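Local structure of carbamate kinase (Mycoplasma penetrans, 4AXS) at residues A[113-118]-A[203-208]; A[53-58]-A[120-125]; A[127-132]-A[197-202]; A[34-39]-A[66-71]. The protein probably acts as a carbamate kinase of the arginine deiminase pathway, moving a phosphoryl group between carbamoyl phosphate and ADP to yield ATP. All blocks are in the same frame, centred on the assembly; numbering follows the deposited sequence.

Contact 1. Residues A[113-118]-A[203-208]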
loop_
_atom_site.group_PDB
_atom_site.type_symbol
_atom_site.label_atom_id
_atom_site.label_comp_id
_atom_site.label_asym_id
_atom_site.label_seq_id
_atom_site.Cartn_x
_atom_site.Cartn_y
_atom_site.Cartn_z
ATOM N N THR A 113 -6.724 1.893 -9.663
ATOM C CA THR A 113 -7.197 1.648 -11.018
ATOM C C THR A 113 -8.319 2.630 -11.351
ATOM O O THR A 113 -8.204 3.448 -12.272
ATOM C CB THR A 113 -7.760 0.229 -11.194
ATOM O OG1 THR A 113 -6.734 -0.740 -10.965
ATOM C CG2 THR A 113 -8.289 0.048 -12.597
ATOM N N ALA A 114 -9.397 2.548 -10.570
ATOM C CA ALA A 114 -10.644 3.224 -10.889
ATOM C C ALA A 114 -10.480 4.723 -11.100
ATOM O O ALA A 114 -11.019 5.291 -12.059
ATOM C CB ALA A 114 -11.671 2.944 -9.825
ATOM N N ILE A 115 -9.733 5.371 -10.220
ATOM C CA ILE A 115 -9.643 6.821 -10.301
ATOM C C ILE A 115 -8.695 7.222 -11.423
ATOM O O ILE A 115 -8.890 8.245 -12.083
ATOM C CB ILE A 115 -9.223 7.455 -8.967
ATOM C CG1 ILE A 115 -8.985 8.948 -9.148
ATOM C CG2 ILE A 115 -7.949 6.802 -8.453
ATOM C CD1 ILE A 115 -8.332 9.588 -7.962
ATOM N N SER A 116 -7.662 6.413 -11.630
ATOM C CA SER A 116 -6.808 6.562 -12.800
ATOM C C SER A 116 -7.696 6.404 -14.032
ATOM O O SER A 116 -7.698 7.250 -14.928
ATOM C CB SER A 116 -5.702 5.496 -12.800
ATOM O OG SER A 116 -4.562 5.901 -12.051
ATOM N N ASN A 117 -8.465 5.320 -14.057
ATOM C CA ASN A 117 -9.334 5.030 -15.184
ATOM C C ASN A 117 -10.282 6.186 -15.508
ATOM O O ASN A 117 -10.347 6.633 -16.656
ATOM C CB ASN A 117 -10.120 3.748 -14.935
ATOM C CG ASN A 117 -9.390 2.521 -15.424
ATOM O OD1 ASN A 117 -8.285 2.619 -15.963
ATOM N ND2 ASN A 117 -10.005 1.351 -15.250
ATOM N N GLU A 118 -11.005 6.671 -14.497
ATOM C CA GLU A 118 -11.949 7.769 -14.697
ATOM C C GLU A 118 -11.272 9.030 -15.225
ATOM O O GLU A 118 -11.789 9.678 -16.130
ATOM C CB GLU A 118 -12.713 8.091 -13.408
ATOM C CG GLU A 118 -13.612 6.975 -12.915
ATOM C CD GLU A 118 -14.599 6.518 -13.966
ATOM O OE1 GLU A 118 -14.999 7.362 -14.794
ATOM O OE2 GLU A 118 -14.970 5.320 -13.969
ATOM N N GLY A 203 0.370 18.415 -9.077
ATOM C CA GLY A 203 -1.014 18.076 -9.351
ATOM C C GLY A 203 -1.301 16.601 -9.144
ATOM O O GLY A 203 -2.144 16.020 -9.828
ATOM N N CYS A 204 -0.605 15.975 -8.205
ATOM C CA CYS A 204 -0.795 14.547 -8.014
ATOM C C CYS A 204 -2.025 14.287 -7.169
ATOM O O CYS A 204 -2.172 14.860 -6.090
ATOM C CB CYS A 204 0.450 13.912 -7.406
ATOM S SG CYS A 204 1.887 13.976 -8.525
ATOM N N VAL A 205 -2.924 13.454 -7.683
ATOM C CA VAL A 205 -4.091 13.030 -6.915
ATOM C C VAL A 205 -3.710 11.881 -5.972
ATOM O O VAL A 205 -3.536 10.738 -6.399
ATOM C CB VAL A 205 -5.272 12.648 -7.830
ATOM C CG1 VAL A 205 -4.790 11.821 -8.985
ATOM C CG2 VAL A 205 -6.351 11.911 -7.048
ATOM N N CYS A 206 -3.595 12.215 -4.687
ATOM C CA CYS A 206 -2.997 11.363 -3.669
ATOM C C CYS A 206 -4.009 10.658 -2.779
ATOM O O CYS A 206 -4.831 11.302 -2.141
ATOM C CB CYS A 206 -2.123 12.209 -2.750
ATOM S SG CYS A 206 -0.924 13.241 -3.569
ATOM N N ILE A 207 -3.903 9.335 -2.692
ATOM C CA ILE A 207 -4.772 8.555 -1.819
ATOM C C ILE A 207 -4.027 8.204 -0.542
ATOM O O ILE A 207 -2.985 7.550 -0.583
ATOM C CB ILE A 207 -5.274 7.280 -2.509
ATOM C CG1 ILE A 207 -5.786 7.607 -3.914
ATOM C CG2 ILE A 207 -6.348 6.612 -1.670
ATOM C CD1 ILE A 207 -6.131 6.388 -4.738
ATOM N N VAL A 208 -4.567 8.654 0.588
ATOM C CA VAL A 208 -3.925 8.460 1.884
ATOM C C VAL A 208 -4.923 8.177 2.997
ATOM O O VAL A 208 -6.147 8.260 2.800
ATOM C CB VAL A 208 -3.130 9.695 2.297
ATOM C CG1 VAL A 208 -1.918 9.873 1.403
ATOM C CG2 VAL A 208 -4.019 10.923 2.259
#

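Contact 2. Residues A[53-58]-A[120-125]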
loop_
_atom_site.group_PDB
_atom_site.type_symbol
_atom_site.label_atom_id
_atom_site.label_comp_id
_atom_site.label_asym_id
_atom_site.label_seq_id
_atom_site.Cartn_x
_atom_site.Cartn_y
_atom_site.Cartn_z
ATOM N N LYS A 53 -16.841 10.640 -9.643
ATOM C CA LYS A 53 -17.059 11.902 -8.939
ATOM C C LYS A 53 -15.724 12.615 -8.676
ATOM O O LYS A 53 -15.618 13.829 -8.868
ATOM C CB LYS A 53 -17.824 11.711 -7.620
ATOM C CG LYS A 53 -19.071 10.830 -7.684
ATOM C CD LYS A 53 -20.313 11.524 -8.236
ATOM C CE LYS A 53 -21.576 10.796 -7.738
ATOM N NZ LYS A 53 -22.799 11.002 -8.579
ATOM N N ILE A 54 -14.707 11.874 -8.240
ATOM C CA ILE A 54 -13.400 12.487 -7.984
ATOM C C ILE A 54 -12.790 13.040 -9.270
ATOM O O ILE A 54 -12.202 14.122 -9.276
ATOM C CB ILE A 54 -12.404 11.510 -7.315
ATOM C CG1 ILE A 54 -12.781 11.289 -5.849
ATOM C CG2 ILE A 54 -10.995 12.066 -7.387
ATOM C CD1 ILE A 54 -12.350 9.970 -5.286
ATOM N N ALA A 55 -12.939 12.297 -10.360
ATOM C CA ALA A 55 -12.439 12.752 -11.645
ATOM C C ALA A 55 -12.999 14.136 -11.971
ATOM O O ALA A 55 -12.240 15.059 -12.277
ATOM C CB ALA A 55 -12.792 11.756 -12.733
ATOM N N ALA A 56 -14.323 14.279 -11.874
ATOM C CA ALA A 56 -15.015 15.506 -12.294
ATOM C C ALA A 56 -14.564 16.778 -11.579
ATOM O O ALA A 56 -14.614 17.862 -12.158
ATOM C CB ALA A 56 -16.525 15.345 -12.181
ATOM N N LEU A 57 -14.138 16.649 -10.326
ATOM C CA LEU A 57 -13.650 17.797 -9.571
ATOM C C LEU A 57 -12.272 18.210 -10.065
ATOM O O LEU A 57 -11.953 19.402 -10.132
ATOM C CB LEU A 57 -13.598 17.483 -8.073
ATOM C CG LEU A 57 -14.919 17.164 -7.370
ATOM C CD1 LEU A 57 -14.668 16.751 -5.942
ATOM C CD2 LEU A 57 -15.878 18.355 -7.420
ATOM N N ILE A 58 -11.456 17.213 -10.401
ATOM C CA ILE A 58 -10.116 17.458 -10.922
ATOM C C ILE A 58 -10.221 18.271 -12.206
ATOM O O ILE A 58 -9.288 18.996 -12.578
ATOM C CB ILE A 58 -9.382 16.157 -11.246
ATOM C CG1 ILE A 58 -9.443 15.181 -10.067
ATOM C CG2 ILE A 58 -7.947 16.459 -11.633
ATOM C CD1 ILE A 58 -8.720 15.663 -8.836
ATOM N N LYS A 120 -8.830 9.223 -17.094
ATOM C CA LYS A 120 -8.481 9.008 -18.498
ATOM C C LYS A 120 -9.684 9.183 -19.429
ATOM O O LYS A 120 -9.525 9.626 -20.571
ATOM C CB LYS A 120 -7.827 7.634 -18.709
ATOM C CG LYS A 120 -6.438 7.509 -18.109
ATOM C CD LYS A 120 -5.981 6.043 -18.004
ATOM C CE LYS A 120 -5.434 5.480 -19.318
ATOM N NZ LYS A 120 -4.286 6.287 -19.822
ATOM N N LYS A 121 -10.881 8.837 -18.950
ATOM C CA LYS A 121 -12.099 9.034 -19.746
ATOM C C LYS A 121 -12.227 10.495 -20.136
ATOM O O LYS A 121 -12.761 10.826 -21.193
ATOM C CB LYS A 121 -13.356 8.592 -18.989
ATOM C CG LYS A 121 -13.322 7.150 -18.558
ATOM C CD LYS A 121 -14.669 6.656 -18.087
ATOM C CE LYS A 121 -14.572 5.186 -17.711
ATOM N NZ LYS A 121 -15.886 4.497 -17.637
ATOM N N LEU A 122 -11.718 11.361 -19.269
ATOM C CA LEU A 122 -11.779 12.802 -19.464
ATOM C C LEU A 122 -10.501 13.293 -20.125
ATOM O O LEU A 122 -10.240 14.503 -20.177
ATOM C CB LEU A 122 -11.944 13.494 -18.112
ATOM C CG LEU A 122 -12.859 12.737 -17.153
ATOM C CD1 LEU A 122 -12.773 13.311 -15.747
ATOM C CD2 LEU A 122 -14.289 12.757 -17.679
ATOM N N ASN A 123 -9.705 12.348 -20.617
ATOM C CA ASN A 123 -8.413 12.669 -21.188
ATOM C C ASN A 123 -7.660 13.710 -20.369
ATOM O O ASN A 123 -7.166 14.708 -20.899
ATOM C CB ASN A 123 -8.562 13.125 -22.636
ATOM C CG ASN A 123 -7.887 12.184 -23.603
ATOM O OD1 ASN A 123 -8.547 11.386 -24.268
ATOM N ND2 ASN A 123 -6.558 12.251 -23.665
ATOM N N ILE A 124 -7.590 13.472 -19.066
ATOM C CA ILE A 124 -6.765 14.289 -18.187
ATOM C C ILE A 124 -5.467 13.546 -17.851
ATOM O O ILE A 124 -5.441 12.311 -17.760
ATOM C CB ILE A 124 -7.513 14.671 -16.887
ATOM C CG1 ILE A 124 -8.976 15.019 -17.192
ATOM C CG2 ILE A 124 -6.804 15.828 -16.184
ATOM C CD1 ILE A 124 -9.823 15.337 -15.963
ATOM N N GLN A 125 -4.389 14.298 -17.676
ATOM C CA GLN A 125 -3.110 13.687 -17.349
ATOM C C GLN A 125 -2.643 14.108 -15.953
ATOM O O GLN A 125 -2.339 15.280 -15.707
ATOM C CB GLN A 125 -2.060 13.997 -18.426
ATOM C CG GLN A 125 -2.546 13.730 -19.867
ATOM C CD GLN A 125 -3.028 12.293 -20.096
ATOM O OE1 GLN A 125 -4.229 12.038 -20.244
ATOM N NE2 GLN A 125 -2.088 11.350 -20.132
#

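Contact 3. Residues A[127-132]-A[197-202]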
loop_
_atom_site.group_PDB
_atom_site.type_symbol
_atom_site.label_atom_id
_atom_site.label_comp_id
_atom_site.label_asym_id
_atom_site.label_seq_id
_atom_site.Cartn_x
_atom_site.Cartn_y
_atom_site.Cartn_z
ATOM N N ASP A 127 -0.873 12.044 -12.137
ATOM C CA ASP A 127 -0.498 10.801 -11.473
ATOM C C ASP A 127 -1.326 10.546 -10.214
ATOM O O ASP A 127 -1.272 11.336 -9.256
ATOM C CB ASP A 127 0.998 10.774 -11.156
ATOM C CG ASP A 127 1.842 10.395 -12.361
ATOM O OD1 ASP A 127 1.359 9.610 -13.213
ATOM O OD2 ASP A 127 2.994 10.873 -12.452
ATOM N N VAL A 128 -2.096 9.454 -10.226
ATOM C CA VAL A 128 -2.783 9.004 -9.019
ATOM C C VAL A 128 -1.850 8.131 -8.183
ATOM O O VAL A 128 -1.276 7.172 -8.691
ATOM C CB VAL A 128 -4.086 8.227 -9.310
ATOM C CG1 VAL A 128 -4.913 8.111 -8.045
ATOM C CG2 VAL A 128 -4.914 8.913 -10.383
ATOM N N LEU A 129 -1.709 8.478 -6.902
ATOM C CA LEU A 129 -0.814 7.793 -5.965
ATOM C C LEU A 129 -1.567 7.176 -4.772
ATOM O O LEU A 129 -2.585 7.701 -4.352
ATOM C CB LEU A 129 0.222 8.785 -5.433
ATOM C CG LEU A 129 1.531 9.017 -6.198
ATOM C CD1 LEU A 129 1.397 8.637 -7.659
ATOM C CD2 LEU A 129 1.995 10.470 -6.041
ATOM N N TYR A 130 -1.064 6.059 -4.240
ATOM C CA TYR A 130 -1.582 5.481 -2.998
ATOM C C TYR A 130 -0.447 5.269 -2.024
ATOM O O TYR A 130 0.356 4.358 -2.202
ATOM C CB TYR A 130 -2.321 4.142 -3.198
ATOM C CG TYR A 130 -3.079 3.723 -1.946
ATOM C CD1 TYR A 130 -2.417 3.145 -0.857
ATOM C CD2 TYR A 130 -4.447 3.952 -1.833
ATOM C CE1 TYR A 130 -3.097 2.796 0.294
ATOM C CE2 TYR A 130 -5.151 3.604 -0.687
ATOM C CZ TYR A 130 -4.480 3.037 0.376
ATOM O OH TYR A 130 -5.198 2.701 1.503
ATOM N N PHE A 131 -0.383 6.107 -0.995
ATOM C CA PHE A 131 0.615 5.952 0.051
ATOM C C PHE A 131 0.111 5.036 1.158
ATOM O O PHE A 131 -0.898 5.312 1.805
ATOM C CB PHE A 131 0.990 7.301 0.662
ATOM C CG PHE A 131 1.432 8.316 -0.336
ATOM C CD1 PHE A 131 0.513 9.160 -0.938
ATOM C CD2 PHE A 131 2.770 8.440 -0.675
ATOM C CE1 PHE A 131 0.916 10.103 -1.868
ATOM C CE2 PHE A 131 3.179 9.388 -1.605
ATOM C CZ PHE A 131 2.246 10.219 -2.198
ATOM N N LEU A 132 0.823 3.950 1.389
ATOM C CA LEU A 132 0.605 3.176 2.592
ATOM C C LEU A 132 0.727 4.157 3.772
ATOM O O LEU A 132 1.684 4.933 3.825
ATOM C CB LEU A 132 1.653 2.062 2.658
ATOM C CG LEU A 132 1.525 0.921 3.668
ATOM C CD1 LEU A 132 2.554 1.093 4.769
ATOM C CD2 LEU A 132 0.112 0.792 4.256
ATOM N N LYS A 197 2.164 16.091 1.357
ATOM C CA LYS A 197 1.619 17.406 1.026
ATOM C C LYS A 197 2.282 17.954 -0.228
ATOM O O LYS A 197 1.631 18.581 -1.059
ATOM C CB LYS A 197 1.732 18.402 2.196
ATOM C CG LYS A 197 0.682 19.546 2.148
ATOM C CD LYS A 197 1.261 20.866 1.633
ATOM C CE LYS A 197 1.697 21.757 2.795
ATOM N NZ LYS A 197 2.364 20.992 3.897
ATOM N N GLN A 198 3.573 17.695 -0.378
ATOM C CA GLN A 198 4.264 18.115 -1.591
ATOM C C GLN A 198 3.713 17.468 -2.863
ATOM O O GLN A 198 3.505 18.154 -3.861
ATOM C CB GLN A 198 5.764 17.881 -1.484
ATOM C CG GLN A 198 6.557 18.623 -2.540
ATOM C CD GLN A 198 7.795 19.287 -1.958
ATOM O OE1 GLN A 198 7.691 20.143 -1.072
ATOM N NE2 GLN A 198 8.977 18.890 -2.446
ATOM N N ASN A 199 3.471 16.161 -2.847
ATOM C CA ASN A 199 2.834 15.541 -4.004
ATOM C C ASN A 199 1.495 16.207 -4.332
ATOM O O ASN A 199 1.108 16.312 -5.497
ATOM C CB ASN A 199 2.660 14.034 -3.801
ATOM C CG ASN A 199 3.972 13.271 -3.933
ATOM O OD1 ASN A 199 4.443 12.654 -2.979
ATOM N ND2 ASN A 199 4.565 13.313 -5.117
ATOM N N VAL A 200 0.794 16.655 -3.295
ATOM C CA VAL A 200 -0.462 17.386 -3.460
ATOM C C VAL A 200 -0.222 18.784 -4.016
ATOM O O VAL A 200 -1.080 19.349 -4.691
ATOM C CB VAL A 200 -1.200 17.557 -2.136
ATOM C CG1 VAL A 200 -2.488 18.314 -2.366
ATOM C CG2 VAL A 200 -1.470 16.206 -1.497
ATOM N N ASN A 201 0.948 19.338 -3.714
ATOM C CA ASN A 201 1.356 20.618 -4.269
ATOM C C ASN A 201 1.544 20.489 -5.769
ATOM O O ASN A 201 1.060 21.315 -6.539
ATOM C CB ASN A 201 2.634 21.106 -3.598
ATOM C CG ASN A 201 2.420 21.475 -2.146
ATOM O OD1 ASN A 201 3.317 21.307 -1.323
ATOM N ND2 ASN A 201 1.224 21.974 -1.819
ATOM N N ASN A 202 2.246 19.443 -6.189
ATOM C CA ASN A 202 2.191 19.054 -7.586
ATOM C C ASN A 202 0.724 18.738 -7.846
ATOM O O ASN A 202 -0.093 18.776 -6.930
ATOM C CB ASN A 202 3.037 17.816 -7.850
ATOM C CG ASN A 202 4.455 17.937 -7.316
ATOM O OD1 ASN A 202 5.341 17.163 -7.702
ATOM N ND2 ASN A 202 4.679 18.890 -6.424
#

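Contact 4. Residues A[34-39]-A[66-71]. With SO4 (sulfate ion), chain B; SO4 (sulfate ion), chain C.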
loop_
_atom_site.group_PDB
_atom_site.type_symbol
_atom_site.label_atom_id
_atom_site.label_comp_id
_atom_site.label_asym_id
_atom_site.label_seq_id
_atom_site.Cartn_x
_atom_site.Cartn_y
_atom_site.Cartn_z
ATOM N N ASN A 34 -18.230 1.069 4.330
ATOM C CA ASN A 34 -19.452 0.382 3.921
ATOM C C ASN A 34 -19.768 0.668 2.454
ATOM O O ASN A 34 -20.454 -0.109 1.791
ATOM C CB ASN A 34 -20.647 0.763 4.803
ATOM C CG ASN A 34 -20.367 0.603 6.289
ATOM O OD1 ASN A 34 -19.658 -0.314 6.718
ATOM N ND2 ASN A 34 -20.934 1.506 7.088
ATOM N N ALA A 35 -19.261 1.787 1.949
ATOM C CA ALA A 35 -19.418 2.129 0.540
ATOM C C ALA A 35 -18.514 1.297 -0.389
ATOM O O ALA A 35 -18.646 1.369 -1.615
ATOM C CB ALA A 35 -19.167 3.603 0.331
ATOM N N LEU A 36 -17.598 0.512 0.181
ATOM C CA LEU A 36 -16.725 -0.318 -0.650
ATOM C C LEU A 36 -17.198 -1.779 -0.720
ATOM O O LEU A 36 -16.660 -2.583 -1.502
ATOM C CB LEU A 36 -15.253 -0.204 -0.217
ATOM C CG LEU A 36 -14.604 1.186 -0.383
ATOM C CD1 LEU A 36 -13.339 1.331 0.442
ATOM C CD2 LEU A 36 -14.333 1.548 -1.842
ATOM N N GLY A 37 -18.205 -2.121 0.082
ATOM C CA GLY A 37 -18.864 -3.405 -0.066
ATOM C C GLY A 37 -18.384 -4.568 0.785
ATOM O O GLY A 37 -17.844 -4.390 1.875
ATOM N N ASP A 38 -18.600 -5.775 0.271
ATOM C CA ASP A 38 -18.444 -7.010 1.040
ATOM C C ASP A 38 -17.376 -7.942 0.459
ATOM O O ASP A 38 -16.781 -8.756 1.171
ATOM C CB ASP A 38 -19.776 -7.762 1.049
ATOM C CG ASP A 38 -20.492 -7.679 2.375
ATOM O OD1 ASP A 38 -20.802 -6.548 2.829
ATOM O OD2 ASP A 38 -20.760 -8.757 2.956
ATOM N N ASN A 39 -17.157 -7.839 -0.845
ATOM C CA ASN A 39 -16.239 -8.732 -1.513
ATOM C C ASN A 39 -15.479 -7.966 -2.565
ATOM O O ASN A 39 -15.929 -6.904 -3.001
ATOM C CB ASN A 39 -16.987 -9.927 -2.128
ATOM C CG ASN A 39 -18.104 -9.503 -3.082
ATOM O OD1 ASN A 39 -17.978 -8.529 -3.830
ATOM N ND2 ASN A 39 -19.204 -10.240 -3.057
ATOM N N VAL A 66 -7.582 12.133 -1.695
ATOM C CA VAL A 66 -8.542 11.051 -1.476
ATOM C C VAL A 66 -8.213 10.141 -0.292
ATOM O O VAL A 66 -7.042 9.868 -0.015
ATOM C CB VAL A 66 -8.738 10.220 -2.748
ATOM C CG1 VAL A 66 -9.814 9.182 -2.526
ATOM C CG2 VAL A 66 -9.113 11.130 -3.903
ATOM N N GLY A 67 -9.260 9.687 0.400
ATOM C CA GLY A 67 -9.130 8.840 1.573
ATOM C C GLY A 67 -10.300 7.880 1.683
ATOM O O GLY A 67 -11.269 8.007 0.944
ATOM N N HIS A 68 -10.216 6.915 2.597
ATOM C CA HIS A 68 -11.237 5.874 2.706
ATOM C C HIS A 68 -11.144 5.119 4.021
ATOM O O HIS A 68 -10.073 5.030 4.621
ATOM C CB HIS A 68 -11.111 4.872 1.557
ATOM C CG HIS A 68 -9.870 4.033 1.623
ATOM N ND1 HIS A 68 -9.793 2.872 2.361
ATOM C CD2 HIS A 68 -8.658 4.190 1.041
ATOM C CE1 HIS A 68 -8.583 2.360 2.250
ATOM N NE2 HIS A 68 -7.877 3.138 1.449
ATOM N N GLY A 69 -12.271 4.567 4.457
ATOM C CA GLY A 69 -12.302 3.754 5.656
ATOM C C GLY A 69 -12.077 2.306 5.287
ATOM O O GLY A 69 -11.871 1.985 4.112
ATOM N N ASN A 70 -12.132 1.423 6.284
ATOM C CA ASN A 70 -11.823 0.018 6.054
ATOM C C ASN A 70 -12.439 -0.951 7.057
ATOM O O ASN A 70 -11.970 -2.076 7.200
ATOM C CB ASN A 70 -10.319 -0.176 6.028
ATOM C CG ASN A 70 -9.711 -0.197 7.416
ATOM O OD1 ASN A 70 -10.274 0.368 8.369
ATOM N ND2 ASN A 70 -8.552 -0.857 7.544
ATOM N N GLY A 71 -13.492 -0.513 7.747
ATOM C CA GLY A 71 -14.146 -1.340 8.742
ATOM C C GLY A 71 -14.399 -2.747 8.238
ATOM O O GLY A 71 -13.878 -3.718 8.786
HETATM S S SO4 B . -15.618 3.094 8.251
HETATM O O1 SO4 B . -14.625 2.455 9.117
HETATM O O2 SO4 B . -15.170 2.888 6.876
HETATM O O3 SO4 B . -16.957 2.506 8.402
HETATM O O4 SO4 B . -15.758 4.522 8.579
HETATM S S SO4 C . -21.069 5.434 6.580
HETATM O O1 SO4 C . -21.875 6.630 6.352
HETATM O O2 SO4 C . -21.700 4.332 5.850
HETATM O O3 SO4 C . -19.709 5.681 6.100
HETATM O O4 SO4 C . -21.011 5.128 8.014
#

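Contact 1. Residues A[113-118]-A[203-208]
A helix packed on one face of a β-sheet, as in the α/β/α sandwich of the amino acid kinase fold, defines this contact: I115 of helix 96-121 sits over V205 and I207 of strand 205-207. The backbones are nearest at I115 and V205, whose CA atoms are 9.0 Å apart, and 121 Å² of surface is buried between the two segments. I115 contributes the most to it, because its CG1 stands anti to the backbone N (chi1 173°) and the next bond is also extended, which carries CD1 out to the strand. There CD1 meets CG2 of V205 tip to tip; the modelled separation is too short for two carbons, so its detail is doubtful. The second branch serves the other strand residue: I115 CG2 lies 4.2 Å from I207 CD1, the two side chains running antiparallel past one another. V205 and I207 both turn their CB toward the helix, whereas C206 between them points away, onto N199 and V200 of helix 193-201, so the strand has a helix on each face. V128 touches I115 and V205, and I54 of helix 48-59 touches I115, extending the apolar layer. On the helix, N117 and T113 bond instead to Y223 and Q134 of the second subunit. Across the two segments every touching atom is a methyl carbon of a buried residue, which implies that helix and strand are held here by shape and exclusion of water rather than by directional bonds.

Contact 2. Residues A[53-58]-A[120-125]
L122 leans against A55 of helix 48-59 just where helix 96-121 has ended, and its side chain can be followed outward. CB stands 5.7 Å from A55 CB, too far to touch. CG, anti to the carbonyl carbon (chi1 -38°), shortens the distance to A55 CB to 4.5 Å. From there the branches part: CD1 reaches A55 CB at 3.4 Å and also lies 3.9 Å from the backbone A55 C, while CD2 turns off and stays 5.3 Å from A55 CB. One methyl thus does the touching, over the backbone as well as the CB of A55. I124 follows alongside, its CD1 4.4 Å from A55 O. A Schellman motif ends helix 96-121, with N123 at C-prime (phi 42°), I124 N bonded to L119 O and N123 N to K120 O; the turn brings both L122 and I124 to face helix 48-59. Q59 touches both of them. The small A55 lets the chains approach to 7.8 Å between its CA and that of L122, and with methyl groups resting on the CB and backbone of A55, the chemistry implies dispersive packing at a partly buried edge, without a polar tie.

Contact 3. Residues A[127-132]-A[197-202]
F131 and N199 meet through matching first torsions: in each, CG lies anti to the carbonyl carbon and beside the backbone N (chi1 -54° for F131, -74° for N199), so that the ring reaches out from its segment and the amide from the helix toward one another. The far end of the ring does the touching, with F131 CZ 3.4 Å from N199 OD1 and F131 CE2 3.8 Å from the same oxygen. OD1 is at the ring edge and near its plane, while ring and amide planes are 35° apart. An oxygen placed there faces the slightly positive ring hydrogens rather than the π cloud, probably a mildly attractive arrangement. L129 packs on the same face of the amide, against CG and ND2, while F131 lies toward the OD1 end; the L129 side chain crosses that of N199 at about a right angle, with L129 CD2 3.9 Å from N199 ND2 and 4.0 Å from N199 CG. One asparagine therefore spans the two residues of 127-132 that point toward helix 193-201, with the CA atoms of L129 and N199 8.8 Å apart. The helix covers the face of parallel strands 128-130 and 205-207 that lies across from helix 96-121, and N199 also touches C206 of the adjacent strand. Being polar and buried, the amide needs partners, and the dimer supplies them: N199 OD1 bonds to ND2 of N199 in the second subunit. The ring of F131 likewise meets that of F131 of the second subunit, and the backbones of Y130 and L132 hydrogen-bond to that chain.

Contact 4. Residues A[34-39]-A[66-71]
L36 closes a short turn, 34-36, whose backbone angles are helical without the regular bonds, and it faces H68 and G69 where strand 64-68 runs out into a glycine-rich loop. A weak bond, G37 N to N34 O at 3.5 Å, spans the turn, and the chain leaves it through G37 at positive phi (94°). CG of L36 lies anti to its carbonyl carbon, which directs the side chain at the strand end; CD1 is 4.0 Å from G69 O and 4.3 Å from H68 ND1. The imidazole is fixed from two ends. H68 ND1 donates to G69 O at 2.9 Å in a nearly straight bond (170°), with the oxygen in the ring plane but the donor 42° above the carbonyl plane, and H68 NE2 bonds to Y130 OH. Two sulfates, probably from the crystallisation liquor, flank the loops: G69 CA touches O2 of one at 3.2 Å, a close approach allowed by the missing side chain, and N34 ND2 hydrogen-bonds to O2 of the other at 3.2 Å. G33 N, K232 NZ and T252 OG1 also hydrogen-bond to sulfate, consistent with a phosphate-handling site. Around the contact, I107 of helix 96-121 touches both L36 and H68, Q73 of helix 71-83 touches L36, and backbone bonds from G67 and G69 to L31 join the segment to the end of strand 27-31.

How the contacts relate
From the N terminus, contact 4 opens at 34-39 and closes a loop at 66-71, joining the loop after strand 27-31 to the end of strand 64-68 and its following loop. Contact 2 opens at 53-58 within that span and closes at 120-125, so the two cross. Contact 1 opens at 113-118, before contact 2 has closed, and crosses it, closing at 203-208. Contact 3, 127-132 with 197-202, lies within the span of contact 1, while contact 4 precedes both. Backbone bonds of V66 to C206 and V208, and of L129 to V205 and I207, put contacts 4, 1 and 3 on adjacent strands, with helices 48-59 and 96-121 on one face and helix 193-201 on the other.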